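Local coordinates for LAE5 (Uncultured bacterium, PDB 5JD3), which probably hydrolyses carboxylic esters, as an esterase of the GDSL lipase/acylhydrolase family recovered from a lake metagenome, at residues 64-72 against 230-238; 159-169 against 207-217. One frame throughout, in Å; residues are numbered along the deposited sequence.

Contact 1: 64-72 against 230-238; sequences NAHLFARFP and LAATGCLNS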
loop_
_atom_site.group_PDB
_atom_site.type_symbol
_atom_site.label_atom_id
_atom_site.label_comp_id
_atom_site.label_asym_id
_atom_site.label_seq_id
_atom_site.Cartn_x
_atom_site.Cartn_y
_atom_site.Cartn_z
ATOM N N ASN A 64 -1.312 13.067 -0.554
ATOM C CA ASN A 64 -2.357 14.079 -0.631
ATOM C C ASN A 64 -1.784 15.493 -0.592
ATOM O O ASN A 64 -2.206 16.365 -1.351
ATOM C CB ASN A 64 -3.363 13.885 0.504
ATOM C CG ASN A 64 -4.590 14.761 0.351
ATOM O OD1 ASN A 64 -5.480 14.466 -0.448
ATOM N ND2 ASN A 64 -4.648 15.839 1.122
ATOM N N ALA A 65 -0.814 15.710 0.291
ATOM C CA ALA A 65 -0.164 17.011 0.413
ATOM C C ALA A 65 0.654 17.333 -0.833
ATOM O O ALA A 65 0.597 18.447 -1.353
ATOM C CB ALA A 65 0.719 17.047 1.650
ATOM N N HIS A 66 1.411 16.346 -1.302
ATOM C CA HIS A 66 2.260 16.492 -2.480
ATOM C C HIS A 66 1.452 16.852 -3.722
ATOM O O HIS A 66 1.803 17.774 -4.458
ATOM C CB HIS A 66 3.046 15.198 -2.718
ATOM C CG HIS A 66 3.912 15.221 -3.941
ATOM N ND1 HIS A 66 5.285 15.312 -3.876
ATOM C CD2 HIS A 66 3.601 15.140 -5.257
ATOM C CE1 HIS A 66 5.784 15.294 -5.098
ATOM N NE2 HIS A 66 4.783 15.195 -5.955
ATOM N N LEU A 67 0.369 16.116 -3.949
ATOM C CA LEU A 67 -0.456 16.308 -5.136
ATOM C C LEU A 67 -1.178 17.651 -5.119
ATOM O O LEU A 67 -1.343 18.285 -6.160
ATOM C CB LEU A 67 -1.463 15.164 -5.269
ATOM C CG LEU A 67 -0.840 13.801 -5.582
ATOM C CD1 LEU A 67 -1.836 12.674 -5.350
ATOM C CD2 LEU A 67 -0.309 13.769 -7.009
ATOM N N PHE A 68 -1.606 18.087 -3.939
ATOM C CA PHE A 68 -2.264 19.382 -3.805
ATOM C C PHE A 68 -1.291 20.536 -4.019
ATOM O O PHE A 68 -1.604 21.497 -4.717
ATOM C CB PHE A 68 -2.926 19.518 -2.432
ATOM C CG PHE A 68 -4.371 19.110 -2.410
ATOM C CD1 PHE A 68 -5.304 19.781 -3.183
ATOM C CD2 PHE A 68 -4.800 18.068 -1.606
ATOM C CE1 PHE A 68 -6.636 19.412 -3.163
ATOM C CE2 PHE A 68 -6.130 17.695 -1.580
ATOM C CZ PHE A 68 -7.050 18.368 -2.360
ATOM N N ALA A 69 -0.111 20.435 -3.416
ATOM C CA ALA A 69 0.860 21.523 -3.449
ATOM C C ALA A 69 1.498 21.701 -4.824
ATOM O O ALA A 69 1.725 22.828 -5.265
ATOM C CB ALA A 69 1.937 21.293 -2.402
ATOM N N ARG A 70 1.787 20.592 -5.497
ATOM C CA ARG A 70 2.479 20.641 -6.782
ATOM C C ARG A 70 1.523 20.607 -7.969
ATOM O O ARG A 70 1.839 21.119 -9.042
ATOM C CB ARG A 70 3.473 19.487 -6.899
ATOM C CG ARG A 70 4.638 19.557 -5.931
ATOM C CD ARG A 70 5.589 18.410 -6.194
ATOM N NE ARG A 70 6.669 18.327 -5.216
ATOM C CZ ARG A 70 7.959 18.390 -5.527
ATOM N NH1 ARG A 70 8.331 18.538 -6.791
ATOM N NH2 ARG A 70 8.878 18.302 -4.576
ATOM N N PHE A 71 0.359 19.995 -7.778
ATOM C CA PHE A 71 -0.641 19.933 -8.839
ATOM C C PHE A 71 -2.028 20.358 -8.359
ATOM O O PHE A 71 -2.954 19.546 -8.360
ATOM C CB PHE A 71 -0.719 18.515 -9.416
ATOM C CG PHE A 71 0.607 17.961 -9.860
ATOM C CD1 PHE A 71 1.074 18.190 -11.143
ATOM C CD2 PHE A 71 1.378 17.199 -8.997
ATOM C CE1 PHE A 71 2.292 17.677 -11.555
ATOM C CE2 PHE A 71 2.596 16.683 -9.403
ATOM C CZ PHE A 71 3.053 16.922 -10.683
ATOM N N PRO A 72 -2.183 21.631 -7.948
ATOM C CA PRO A 72 -3.503 22.098 -7.510
ATOM C C PRO A 72 -4.554 21.984 -8.610
ATOM O O PRO A 72 -5.723 21.730 -8.321
ATOM C CB PRO A 72 -3.260 23.569 -7.151
ATOM C CG PRO A 72 -1.798 23.680 -6.918
ATOM C CD PRO A 72 -1.163 22.690 -7.837
ATOM N N LEU A 230 4.635 8.092 -6.385
ATOM C CA LEU A 230 4.619 9.256 -7.265
ATOM C C LEU A 230 5.447 9.036 -8.523
ATOM O O LEU A 230 5.033 9.408 -9.622
ATOM C CB LEU A 230 5.126 10.489 -6.518
ATOM C CG LEU A 230 4.241 10.982 -5.374
ATOM C CD1 LEU A 230 4.996 11.960 -4.491
ATOM C CD2 LEU A 230 2.970 11.617 -5.918
ATOM N N ALA A 231 6.619 8.431 -8.356
ATOM C CA ALA A 231 7.509 8.154 -9.478
ATOM C C ALA A 231 6.869 7.171 -10.452
ATOM O O ALA A 231 6.959 7.342 -11.668
ATOM C CB ALA A 231 8.841 7.616 -8.978
ATOM N N ALA A 232 6.222 6.145 -9.908
ATOM C CA ALA A 232 5.564 5.129 -10.724
ATOM C C ALA A 232 4.373 5.711 -11.478
ATOM O O ALA A 232 4.019 5.236 -12.557
ATOM C CB ALA A 232 5.123 3.961 -9.856
ATOM N N THR A 233 3.758 6.739 -10.904
ATOM C CA THR A 233 2.617 7.396 -11.529
ATOM C C THR A 233 3.045 8.678 -12.240
ATOM O O THR A 233 2.209 9.452 -12.703
ATOM C CB THR A 233 1.519 7.722 -10.500
ATOM O OG1 THR A 233 2.049 8.588 -9.490
ATOM C CG2 THR A 233 1.006 6.446 -9.849
ATOM N N GLY A 234 4.355 8.895 -12.311
ATOM C CA GLY A 234 4.921 9.985 -13.086
ATOM C C GLY A 234 4.582 11.391 -12.621
ATOM O O GLY A 234 4.381 12.284 -13.444
ATOM N N CYS A 235 4.520 11.590 -11.308
ATOM C CA CYS A 235 4.306 12.922 -10.743
ATOM C C CYS A 235 5.191 13.163 -9.524
ATOM O O CYS A 235 4.799 13.860 -8.587
ATOM C CB CYS A 235 2.836 13.125 -10.370
ATOM S SG CYS A 235 2.076 11.759 -9.464
ATOM N N LEU A 236 6.388 12.585 -9.544
ATOM C CA LEU A 236 7.357 12.783 -8.473
ATOM C C LEU A 236 7.877 14.217 -8.467
ATOM O O LEU A 236 7.916 14.870 -7.424
ATOM C CB LEU A 236 8.523 11.802 -8.614
ATOM C CG LEU A 236 9.684 11.985 -7.635
ATOM C CD1 LEU A 236 9.221 11.732 -6.208
ATOM C CD2 LEU A 236 10.847 11.072 -7.998
ATOM N N ASN A 237 8.275 14.698 -9.639
ATOM C CA ASN A 237 8.796 16.052 -9.776
ATOM C C ASN A 237 7.794 16.988 -10.442
ATOM O O ASN A 237 6.813 16.542 -11.038
ATOM C CB ASN A 237 10.104 16.041 -10.570
ATOM C CG ASN A 237 11.205 15.271 -9.866
ATOM O OD1 ASN A 237 11.247 15.209 -8.639
ATOM N ND2 ASN A 237 12.103 14.679 -10.644
ATOM N N SER A 238 8.049 18.288 -10.336
ATOM C CA SER A 238 7.171 19.292 -10.926
ATOM C C SER A 238 7.938 20.571 -11.246
ATOM O O SER A 238 9.086 20.738 -10.835
ATOM C CB SER A 238 6.003 19.601 -9.989
ATOM O OG SER A 238 6.461 20.166 -8.772
#
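With CG anti to the backbone N (chi1 178°), His66 swings its imidazole off helix 59-70, and Leu230, whose CG lies beside its own N (chi1 -67°), sends CD1 from the opposite direction to meet it. The methyl comes to rest squarely over the ring: CD1 of Leu230 is 3.3 Å from the centroid of the His66 ring, a CH-pi contact. The other face is covered toward its rim by CD of Arg70, one turn further along, which sandwiches the imidazole between two aliphatic groups. At the ring edge, NE2 of His66 donates to O of Cys235 at 3.0 Å. This bond lies in the carbonyl plane but is bent at the hydrogen (142°) and tilted out of the ring plane. Beside it, O of Leu236 lies at the ring edge, in its plane, 3.2 Å from CE1 of His66.

Gly234, with its positive phi, is the C-prime residue of a Schellman motif that ends helix 219-232, after which the chain leads through Cys235 into the tail. Leu67 and Phe71 add apolar contacts to Cys235: CD2 of Leu67 meets SG of Cys235 at 4.0 Å, and CE2 of Phe71 meets CB of Cys235 at 3.7 Å. Leu67 also rests on Leu78 of strand 77-82. At the outer end the extended Arg70 runs along Ser238, and its NH1 donates to OG of Ser238 at 3.2 Å.

A leucine in place of His66 takes away the NE2 donor and would probably leave the Cys235 carbonyl without its mate and the Leu230 methyl without a flat face to rest on. The bond to the Cys235 carbonyl is likely to favour the tautomer with its proton on NE2, and the Leu236 oxygen beside CE1 may add a pull toward protonation that the nearby Arg70 guanidinium would probably oppose.

Contact 2: 159-169 against 207-217; sequences YFIEPNREDAM and PAQLAWDRIHP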
loop_
_atom_site.group_PDB
_atom_site.type_symbol
_atom_site.label_atom_id
_atom_site.label_comp_id
_atom_site.label_asym_id
_atom_site.label_seq_id
_atom_site.Cartn_x
_atom_site.Cartn_y
_atom_site.Cartn_z
ATOM N N TYR A 159 6.592 -4.707 2.129
ATOM C CA TYR A 159 8.021 -4.534 2.327
ATOM C C TYR A 159 8.475 -4.985 3.705
ATOM O O TYR A 159 7.671 -5.165 4.619
ATOM C CB TYR A 159 8.418 -3.069 2.112
ATOM C CG TYR A 159 7.880 -2.130 3.168
ATOM C CD1 TYR A 159 8.603 -1.864 4.326
ATOM C CD2 TYR A 159 6.650 -1.511 3.011
ATOM C CE1 TYR A 159 8.111 -1.013 5.295
ATOM C CE2 TYR A 159 6.158 -0.654 3.975
ATOM C CZ TYR A 159 6.888 -0.411 5.113
ATOM O OH TYR A 159 6.391 0.442 6.071
ATOM N N PHE A 160 9.784 -5.161 3.831
ATOM C CA PHE A 160 10.425 -5.386 5.113
ATOM C C PHE A 160 11.701 -4.558 5.119
ATOM O O PHE A 160 12.573 -4.753 4.275
ATOM C CB PHE A 160 10.718 -6.872 5.330
ATOM C CG PHE A 160 11.146 -7.212 6.730
ATOM C CD1 PHE A 160 10.530 -6.620 7.821
ATOM C CD2 PHE A 160 12.150 -8.139 6.955
ATOM C CE1 PHE A 160 10.919 -6.936 9.110
ATOM C CE2 PHE A 160 12.542 -8.460 8.242
ATOM C CZ PHE A 160 11.925 -7.857 9.320
ATOM N N ILE A 161 11.802 -3.613 6.048
ATOM C CA ILE A 161 12.965 -2.735 6.089
ATOM C C ILE A 161 14.163 -3.504 6.641
ATOM O O ILE A 161 14.601 -3.286 7.771
ATOM C CB ILE A 161 12.697 -1.470 6.926
ATOM C CG1 ILE A 161 11.376 -0.831 6.499
ATOM C CG2 ILE A 161 13.827 -0.462 6.759
ATOM C CD1 ILE A 161 11.033 0.437 7.250
ATOM N N GLU A 162 14.676 -4.417 5.824
ATOM C CA GLU A 162 15.798 -5.265 6.199
ATOM C C GLU A 162 16.611 -5.628 4.962
ATOM O O GLU A 162 16.122 -6.335 4.081
ATOM C CB GLU A 162 15.307 -6.530 6.905
ATOM C CG GLU A 162 16.410 -7.513 7.255
ATOM C CD GLU A 162 17.473 -6.899 8.145
ATOM O OE1 GLU A 162 17.111 -6.321 9.191
ATOM O OE2 GLU A 162 18.669 -6.992 7.798
ATOM N N PRO A 163 17.856 -5.136 4.888
ATOM C CA PRO A 163 18.724 -5.369 3.728
ATOM C C PRO A 163 19.192 -6.819 3.596
ATOM O O PRO A 163 19.519 -7.247 2.490
ATOM C CB PRO A 163 19.912 -4.435 3.987
ATOM C CG PRO A 163 19.926 -4.239 5.461
ATOM C CD PRO A 163 18.489 -4.258 5.887
ATOM N N ASN A 164 19.226 -7.558 4.701
ATOM C CA ASN A 164 19.638 -8.958 4.660
ATOM C C ASN A 164 18.644 -9.801 3.866
ATOM O O ASN A 164 17.545 -10.088 4.338
ATOM C CB ASN A 164 19.790 -9.523 6.074
ATOM C CG ASN A 164 20.312 -10.946 6.076
ATOM O OD1 ASN A 164 20.971 -11.375 5.130
ATOM N ND2 ASN A 164 20.016 -11.686 7.138
ATOM N N ARG A 165 19.042 -10.198 2.662
ATOM C CA ARG A 165 18.144 -10.892 1.744
ATOM C C ARG A 165 17.912 -12.351 2.127
ATOM O O ARG A 165 16.990 -12.989 1.618
ATOM C CB ARG A 165 18.688 -10.812 0.315
ATOM C CG ARG A 165 18.879 -9.391 -0.185
ATOM C CD ARG A 165 17.563 -8.631 -0.194
ATOM N NE ARG A 165 16.660 -9.103 -1.239
ATOM C CZ ARG A 165 16.468 -8.478 -2.396
ATOM N NH1 ARG A 165 17.110 -7.348 -2.657
ATOM N NH2 ARG A 165 15.626 -8.976 -3.291
ATOM N N GLU A 166 18.743 -12.880 3.019
ATOM C CA GLU A 166 18.570 -14.257 3.471
ATOM C C GLU A 166 17.985 -14.314 4.881
ATOM O O GLU A 166 18.008 -15.359 5.531
ATOM C CB GLU A 166 19.897 -15.021 3.404
ATOM C CG GLU A 166 21.111 -14.233 3.857
ATOM C CD GLU A 166 22.412 -14.850 3.377
ATOM O OE1 GLU A 166 22.358 -15.896 2.696
ATOM O OE2 GLU A 166 23.486 -14.286 3.674
ATOM N N ASP A 167 17.461 -13.185 5.345
ATOM C CA ASP A 167 16.672 -13.164 6.570
ATOM C C ASP A 167 15.335 -13.838 6.288
ATOM O O ASP A 167 14.697 -13.554 5.273
ATOM C CB ASP A 167 16.465 -11.733 7.071
ATOM C CG ASP A 167 15.573 -11.666 8.299
ATOM O OD1 ASP A 167 16.108 -11.681 9.429
ATOM O OD2 ASP A 167 14.336 -11.593 8.137
ATOM N N ALA A 168 14.923 -14.730 7.186
ATOM C CA ALA A 168 13.738 -15.561 6.982
ATOM C C ALA A 168 12.493 -14.753 6.624
ATOM O O ALA A 168 11.714 -15.158 5.763
ATOM C CB ALA A 168 13.473 -16.402 8.221
ATOM N N MET A 169 12.314 -13.610 7.277
ATOM C CA MET A 169 11.138 -12.781 7.035
ATOM C C MET A 169 11.291 -11.916 5.783
ATOM O O MET A 169 10.328 -11.710 5.046
ATOM C CB MET A 169 10.843 -11.900 8.251
ATOM C CG MET A 169 9.700 -10.924 8.029
ATOM S SD MET A 169 8.903 -10.371 9.546
ATOM C CE MET A 169 7.952 -8.988 8.919
ATOM N N PRO A 207 18.435 0.303 9.027
ATOM C CA PRO A 207 16.983 0.265 9.251
ATOM C C PRO A 207 16.512 1.000 10.510
ATOM O O PRO A 207 15.409 1.549 10.514
ATOM C CB PRO A 207 16.700 -1.231 9.370
ATOM C CG PRO A 207 17.696 -1.851 8.459
ATOM C CD PRO A 207 18.937 -0.988 8.522
ATOM N N ALA A 208 17.339 1.011 11.552
ATOM C CA ALA A 208 17.002 1.685 12.802
ATOM C C ALA A 208 16.758 3.177 12.593
ATOM O O ALA A 208 15.996 3.800 13.333
ATOM C CB ALA A 208 18.104 1.471 13.829
ATOM N N GLN A 209 17.405 3.745 11.581
ATOM C CA GLN A 209 17.247 5.159 11.263
ATOM C C GLN A 209 15.835 5.445 10.750
ATOM O O GLN A 209 15.347 6.572 10.843
ATOM C CB GLN A 209 18.297 5.592 10.235
ATOM C CG GLN A 209 18.399 7.096 10.021
ATOM C CD GLN A 209 17.502 7.594 8.905
ATOM O OE1 GLN A 209 16.897 6.805 8.179
ATOM N NE2 GLN A 209 17.408 8.911 8.766
ATOM N N LEU A 210 15.181 4.415 10.218
ATOM C CA LEU A 210 13.822 4.550 9.702
ATOM C C LEU A 210 12.775 3.960 10.639
ATOM O O LEU A 210 11.790 4.617 10.971
ATOM C CB LEU A 210 13.699 3.881 8.331
ATOM C CG LEU A 210 14.235 4.639 7.119
ATOM C CD1 LEU A 210 13.845 3.915 5.842
ATOM C CD2 LEU A 210 13.726 6.071 7.105
ATOM N N ALA A 211 12.987 2.716 11.056
ATOM C CA ALA A 211 11.994 2.005 11.852
ATOM C C ALA A 211 12.631 0.994 12.796
ATOM O O ALA A 211 13.369 0.107 12.365
ATOM C CB ALA A 211 10.996 1.310 10.940
ATOM N N TRP A 212 12.335 1.131 14.085
ATOM C CA TRP A 212 12.824 0.194 15.089
ATOM C C TRP A 212 12.349 -1.228 14.804
ATOM O O TRP A 212 13.104 -2.184 14.969
ATOM C CB TRP A 212 12.380 0.622 16.491
ATOM C CG TRP A 212 13.271 1.647 17.133
ATOM C CD1 TRP A 212 14.321 2.302 16.555
ATOM C CD2 TRP A 212 13.195 2.125 18.482
ATOM N NE1 TRP A 212 14.898 3.161 17.459
ATOM C CE2 TRP A 212 14.226 3.072 18.649
ATOM C CE3 TRP A 212 12.352 1.847 19.564
ATOM C CZ2 TRP A 212 14.438 3.740 19.855
ATOM C CZ3 TRP A 212 12.564 2.511 20.759
ATOM C CH2 TRP A 212 13.599 3.446 20.895
ATOM N N ASP A 213 11.100 -1.364 14.366
ATOM C CA ASP A 213 10.537 -2.682 14.083
ATOM C C ASP A 213 10.624 -3.045 12.602
ATOM O O ASP A 213 10.047 -4.042 12.168
ATOM C CB ASP A 213 9.079 -2.762 14.560
ATOM C CG ASP A 213 8.177 -1.718 13.911
ATOM O OD1 ASP A 213 8.540 -1.151 12.858
ATOM O OD2 ASP A 213 7.083 -1.470 14.457
ATOM N N ARG A 214 11.330 -2.215 11.837
ATOM C CA ARG A 214 11.556 -2.445 10.410
ATOM C C ARG A 214 10.259 -2.533 9.603
ATOM O O ARG A 214 10.245 -3.089 8.506
ATOM C CB ARG A 214 12.382 -3.719 10.204
ATOM C CG ARG A 214 13.768 -3.663 10.830
ATOM C CD ARG A 214 14.533 -4.963 10.625
ATOM N NE ARG A 214 14.004 -6.052 11.441
ATOM C CZ ARG A 214 14.513 -7.281 11.464
ATOM N NH1 ARG A 214 15.563 -7.580 10.712
ATOM N NH2 ARG A 214 13.970 -8.211 12.239
ATOM N N ILE A 215 9.176 -1.985 10.147
ATOM C CA ILE A 215 7.887 -1.990 9.460
ATOM C C ILE A 215 7.206 -0.627 9.523
ATOM O O ILE A 215 6.838 -0.067 8.491
ATOM C CB ILE A 215 6.933 -3.050 10.043
ATOM C CG1 ILE A 215 7.405 -4.456 9.668
ATOM C CG2 ILE A 215 5.519 -2.830 9.530
ATOM C CD1 ILE A 215 7.454 -4.704 8.174
ATOM N N HIS A 216 7.031 -0.103 10.735
ATOM C CA HIS A 216 6.426 1.213 10.926
ATOM C C HIS A 216 7.504 2.291 10.998
ATOM O O HIS A 216 8.150 2.458 12.032
ATOM C CB HIS A 216 5.574 1.241 12.199
ATOM C CG HIS A 216 4.549 0.153 12.268
ATOM N ND1 HIS A 216 4.759 -1.025 12.952
ATOM C CD2 HIS A 216 3.304 0.065 11.744
ATOM C CE1 HIS A 216 3.689 -1.792 12.844
ATOM N NE2 HIS A 216 2.791 -1.154 12.115
ATOM N N PRO A 217 7.694 3.035 9.899
ATOM C CA PRO A 217 8.799 3.990 9.813
ATOM C C PRO A 217 8.432 5.377 10.323
ATOM O O PRO A 217 7.263 5.643 10.605
ATOM C CB PRO A 217 9.085 4.031 8.315
ATOM C CG PRO A 217 7.723 3.865 7.700
ATOM C CD PRO A 217 6.910 3.004 8.652
#
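Tyr159 OH donates to O of Ile215 at 2.5 Å, nearly along the C=O axis; its CG takes the position between backbone N and carbonyl carbon (chi1 68°), from which the ring extends to that carbonyl. Ile161 N donates to O of Arg214 at 3.0 Å. A third hydrogen bond belongs to a salt bridge: NH1 of Arg214 reaches OE1 of Glu162 at 2.5 Å, in the guanidinium plane but from above the carboxylate, the two planes standing 79° apart. The other carboxylate oxygen, OE2 of Glu162, accepts from N of Asn164.

The Phe160 ring leans over the Arg214 guanidinium, planes 54° apart, with CZ of Phe160 over the centre of one face, 3.4 Å from CZ of Arg214.

Loop 207-217 also carries the Asp-x-x-His signature of GDSL hydrolases. Asp213 OD2 accepts from ND1 of His216 at 2.8 Å, OD1 takes the backbone N of both Ile215 and His216, and NE2 of His216 bonds to Ser36 OG, consistent with a Ser-His-Asp catalytic triad.

Apolar packing centres on Ile161, the middle of an inverse gamma turn. Its CD1 touches CB of Ala211 at 3.8 Å, while its CG2 lies against Pro207. CD of Pro163 packs against CG of Pro207, the two pyrrolidine rings approaching from facing directions, and CD1 of Ile215 presses on the edge of the Phe160 ring at CD1, 3.6 Å away.

In the fold
From the N terminus the chain lays down strand 29-34 and then helix 59-70, whose C-terminal half opens contact 1. Strands 77-82, 106-110 and 152-156 of the parallel sheet follow before 159-169 opens contact 2. That loop is the shorter one: the chain runs through helix 168-187, edge strand 190-192 and helix 194-201 before the loop segment 207-217 closes it. Helix 219-232 leads into the C-terminal tail, and 230-238 meets 64-72 to complete contact 1. Contact 2 therefore nests within contact 1 without crossing it. Their centres lie 27 Å apart and they do not touch; one ties the C-terminal tail to helix 59-70, the other joins the chain after strand 152-156 to the loop bearing Asp213 and His216 of the probable triad.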